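Local coordinates for pyocin-S2 immunity protein (Pseudomonas aeruginosa, PDB 4QKO), which binds the nuclease domain of the DNA-degrading toxin pyocin S2 and so probably protects the producing cell from it, at the interface of chains A and B. Numbering follows the deposited sequence. Chains: chain A, Pyocin-S2 immunity protein; chain B, Pyocin-S2.

Contact 1 and contact 2 are neighbouring patches of one interface between the immunity protein and the pyocin S2 nuclease domain, the centres of their C-alpha atoms about 7 Å apart. They share A:His34 and A:Ile35 of helix 31-45 and the loop residue B:Tyr85. Contact 1 is the charged side, where the first turn of helix 31-45 meets basic side chains of the toxin; contact 2 is mainly aromatic and apolar, and brings in helices 10-21 and 52-55 of chain A against helix 72-78 of chain B. One tyrosine of the toxin thus serves both patches, consistent with a continuous binding surface in the toxin–immunity complex.

Contact 1: the interface of chains A and B. Residues chain A 31, 34-35; chain B 53, 82-83, 85, 97.
A:Glu31 and B:Arg53 meet tip to tip, carboxylate against guanidinium, in an end-on paired salt bridge between the immunity protein and the nuclease domain of its toxin. B:Arg53 NH2 gives A:Glu31 OE2 a nearly straight hydrogen bond of 2.7 Å. Alongside it, B:Arg53 NH1 reaches A:Glu31 OE1 at 2.8 Å. Both oxygens use their syn lone pairs, and the two planes lie 25° apart, close enough to coplanar for the pairing to restrain rotation of the carboxylate. The ammonium of B:Lys97 approaches the same carboxylate from the anti side of OE2, 23° out of its plane, with B:Lys97 NZ 2.6 Å from A:Glu31 OE2. That oxygen therefore accepts from two cationic groups, which would be expected to favour the ionised glutamate. B:Gly82 CA packs beside A:Glu31 CD at 4.0 Å.

Next to this cluster, the imidazole ND1 of A:His34 and the phenol OH of B:Tyr85 share a hydrogen bond of 2.7 Å, whose direction the structure alone does not decide. The phenol CZ lies in the imidazole plane at the ring's edge. A:Ile35 touches both polar groups, its CG1 3.5 Å from B:Tyr85 OH and also packed against B:Lys97 CE.

Farther out, several features position the partners. A:Glu31 stands at the start of helix 31-45, with CG anti to the backbone N (chi1 -173°) and the chain extended beyond it, which carries the carboxylate toward the toxin. B:Arg53 projects from helix 49-62, extended from CG to NE. The B:Lys97 chain passes one face of the B:Tyr85 ring, CE offset toward the rim, and bends at chi4. Its ammonium is steadied within chain B as well: B:Lys97 NZ donates to the backbone carbonyl O of B:Ala83 at 2.9 Å, lying in the carbonyl plane.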
# COMPACT_ATOMS: atom_id res chain seq x y z
N GLU A 31 10.42 2.94 4.35
CA GLU A 31 9.33 2.15 3.82
C GLU A 31 9.56 0.67 4.11
O GLU A 31 8.62 -0.08 4.46
CB GLU A 31 9.11 2.40 2.30
CG GLU A 31 7.87 1.71 1.76
CD GLU A 31 7.56 2.03 0.30
OE1 GLU A 31 8.31 2.79 -0.35
OE2 GLU A 31 6.57 1.49 -0.22
N HIS A 34 8.63 -0.13 7.65
CA HIS A 34 7.18 -0.24 7.81
C HIS A 34 6.67 -1.57 7.28
O HIS A 34 5.76 -2.18 7.88
CB HIS A 34 6.49 0.91 7.04
CG HIS A 34 5.08 1.10 7.41
ND1 HIS A 34 4.05 0.48 6.72
CD2 HIS A 34 4.49 1.84 8.38
CE1 HIS A 34 2.90 0.83 7.26
NE2 HIS A 34 3.13 1.67 8.27
N ILE A 35 7.19 -2.01 6.16
CA ILE A 35 6.75 -3.27 5.59
C ILE A 35 7.01 -4.40 6.57
O ILE A 35 6.15 -5.29 6.77
CB ILE A 35 7.39 -3.57 4.21
CG1 ILE A 35 6.83 -2.65 3.13
CG2 ILE A 35 7.12 -5.03 3.81
CD1 ILE A 35 7.61 -2.58 1.82
N ARG B 53 8.16 7.57 -8.14
CA ARG B 53 7.18 6.77 -7.38
C ARG B 53 6.69 7.51 -6.15
O ARG B 53 5.49 7.54 -5.84
CB ARG B 53 7.81 5.42 -7.02
CG ARG B 53 6.93 4.42 -6.29
CD ARG B 53 7.79 3.22 -5.90
NE ARG B 53 7.12 2.33 -5.02
CZ ARG B 53 7.14 2.42 -3.68
NH1 ARG B 53 7.83 3.40 -3.06
NH2 ARG B 53 6.46 1.55 -2.97
N GLY B 82 4.88 6.44 -0.09
CA GLY B 82 4.87 4.96 -0.23
C GLY B 82 3.62 4.52 -1.00
O GLY B 82 2.63 5.18 -0.95
N ALA B 83 3.72 3.43 -1.75
CA ALA B 83 2.58 2.82 -2.41
C ALA B 83 1.69 2.19 -1.35
O ALA B 83 2.17 1.65 -0.38
CB ALA B 83 3.03 1.72 -3.37
N TYR B 85 -0.61 -0.65 0.41
CA TYR B 85 -0.70 -2.11 0.51
C TYR B 85 -1.93 -2.65 -0.25
O TYR B 85 -2.99 -2.00 -0.29
CB TYR B 85 -0.78 -2.56 2.01
CG TYR B 85 0.51 -2.30 2.78
CD1 TYR B 85 0.75 -1.03 3.36
CD2 TYR B 85 1.47 -3.22 2.87
CE1 TYR B 85 1.91 -0.78 4.07
CE2 TYR B 85 2.62 -3.01 3.60
CZ TYR B 85 2.86 -1.76 4.17
OH TYR B 85 4.03 -1.51 4.87
N LYS B 97 2.50 -4.57 -2.06
CA LYS B 97 2.15 -3.20 -2.43
C LYS B 97 1.83 -3.10 -3.92
O LYS B 97 2.26 -3.95 -4.72
CB LYS B 97 3.28 -2.24 -2.06
CG LYS B 97 3.15 -1.91 -0.61
CD LYS B 97 4.36 -1.23 -0.12
CE LYS B 97 4.09 -0.61 1.23
NZ LYS B 97 4.46 0.82 1.15

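Contact 2: the interface of chains A and B. Residues chain A 21, 23, 34-35, 38, 55; chain B 73, 76-77, 85.
B:Tyr85 of the toxin packs against A:Tyr55, the tyrosine at the end of helix 52-55 in this colicin/pyocin-type immunity protein. The two ring planes are nearly parallel but offset, so that A:Tyr55 CE2 comes over B:Tyr85 CD1 at 3.4 Å, and the phenol oxygen of A:Tyr55 extends the contact to B:Tyr85 CE1. Already bonded through its OH to A:His34, the B:Tyr85 ring is also flanked by A:Val38 of helix 31-45. With A:Val38 CG1 anti to the backbone N (chi1 173°), the CG2 methyl of A:Val38 points at the ring, 3.7 Å from B:Tyr85 CZ.

Helix 72-78 of chain B meets A:Tyr55 from another direction: the carbonyl carbon of B:Gly73 lies in plane at the edge of the A:Tyr55 ring. B:Gly73 CA also sits over the centre of the A:Tyr21 ring, 3.9 Å from its centroid, a CH-pi contact. Water 1 lies at the A:Tyr55 ring edge, hydrogen-bonded to the phenol OH of that residue at 2.7 Å and to B:Gly73 O at 2.9 Å. A longer link of 3.3 Å joins it to A:Tyr21 O, bridging the chains.

About one turn further along helix 72-78, B:Ala76 CB rests against A:Asn23 CB at 3.9 Å, and B:Val77 CG2 packs 3.7 Å from A:His34 CE1. The modelled A:Asn23 OD1 faces B:Ala76 O, a pairing of two acceptors that leaves this amide orientation doubtful.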
# COMPACT_ATOMS: atom_id res chain seq x y z
N TYR A 21 -0.36 2.17 11.77
CA TYR A 21 -1.50 2.80 11.14
C TYR A 21 -1.29 4.26 10.78
O TYR A 21 -1.70 4.69 9.69
CB TYR A 21 -2.72 2.71 12.05
CG TYR A 21 -4.03 3.02 11.42
CD1 TYR A 21 -4.74 2.06 10.72
CD2 TYR A 21 -4.56 4.30 11.52
CE1 TYR A 21 -5.94 2.38 10.13
CE2 TYR A 21 -5.77 4.64 10.96
CZ TYR A 21 -6.48 3.69 10.27
OH TYR A 21 -7.73 4.10 9.80
N ASN A 23 1.67 5.57 10.40
CA ASN A 23 2.98 5.67 9.78
C ASN A 23 3.91 6.62 10.58
O ASN A 23 4.45 7.62 10.05
CB ASN A 23 2.86 6.10 8.32
CG ASN A 23 4.16 6.01 7.57
OD1 ASN A 23 4.39 6.76 6.59
ND2 ASN A 23 5.03 5.13 7.99
N HIS A 34 8.63 -0.13 7.65
CA HIS A 34 7.18 -0.24 7.81
C HIS A 34 6.67 -1.57 7.28
O HIS A 34 5.76 -2.18 7.88
CB HIS A 34 6.49 0.91 7.04
CG HIS A 34 5.08 1.10 7.41
ND1 HIS A 34 4.05 0.48 6.72
CD2 HIS A 34 4.49 1.84 8.38
CE1 HIS A 34 2.90 0.83 7.26
NE2 HIS A 34 3.13 1.67 8.27
N ILE A 35 7.19 -2.01 6.16
CA ILE A 35 6.75 -3.27 5.59
C ILE A 35 7.01 -4.40 6.57
O ILE A 35 6.15 -5.29 6.77
CB ILE A 35 7.39 -3.57 4.21
CG1 ILE A 35 6.83 -2.65 3.13
CG2 ILE A 35 7.12 -5.03 3.81
CD1 ILE A 35 7.61 -2.58 1.82
N VAL A 38 4.37 -4.37 9.34
CA VAL A 38 3.14 -4.96 8.83
C VAL A 38 3.24 -6.52 8.81
O VAL A 38 2.32 -7.19 9.26
CB VAL A 38 2.76 -4.42 7.49
CG1 VAL A 38 1.57 -5.20 6.90
CG2 VAL A 38 2.33 -2.98 7.63
N TYR A 55 -5.92 -1.91 6.46
CA TYR A 55 -6.18 -1.16 5.23
C TYR A 55 -7.49 -1.36 4.53
O TYR A 55 -7.92 -0.51 3.75
CB TYR A 55 -5.03 -1.35 4.27
CG TYR A 55 -3.71 -0.95 4.93
CD1 TYR A 55 -3.50 0.35 5.36
CD2 TYR A 55 -2.77 -1.87 5.23
CE1 TYR A 55 -2.31 0.71 6.02
CE2 TYR A 55 -1.56 -1.52 5.84
CZ TYR A 55 -1.35 -0.24 6.25
OH TYR A 55 -0.22 0.09 6.96
N GLY B 73 -5.21 4.71 7.17
CA GLY B 73 -3.99 3.94 7.23
C GLY B 73 -3.23 4.04 5.94
O GLY B 73 -2.01 4.21 5.91
N ALA B 76 -1.71 7.52 5.20
CA ALA B 76 -0.56 7.81 6.04
C ALA B 76 0.71 7.30 5.37
O ALA B 76 1.76 7.97 5.42
CB ALA B 76 -0.76 7.22 7.44
N VAL B 77 0.60 6.22 4.60
CA VAL B 77 1.71 5.65 3.87
C VAL B 77 1.94 6.47 2.58
O VAL B 77 3.09 6.81 2.26
CB VAL B 77 1.43 4.16 3.54
CG1 VAL B 77 2.36 3.67 2.45
CG2 VAL B 77 1.58 3.33 4.81
N TYR B 85 -0.61 -0.65 0.41
CA TYR B 85 -0.70 -2.11 0.51
C TYR B 85 -1.93 -2.65 -0.25
O TYR B 85 -2.99 -2.00 -0.29
CB TYR B 85 -0.78 -2.56 2.01
CG TYR B 85 0.51 -2.30 2.78
CD1 TYR B 85 0.75 -1.03 3.36
CD2 TYR B 85 1.47 -3.22 2.87
CE1 TYR B 85 1.91 -0.78 4.07
CE2 TYR B 85 2.62 -3.01 3.60
CZ TYR B 85 2.86 -1.76 4.17
OH TYR B 85 4.03 -1.51 4.87
O HOH W 1 -0.16 2.69 7.60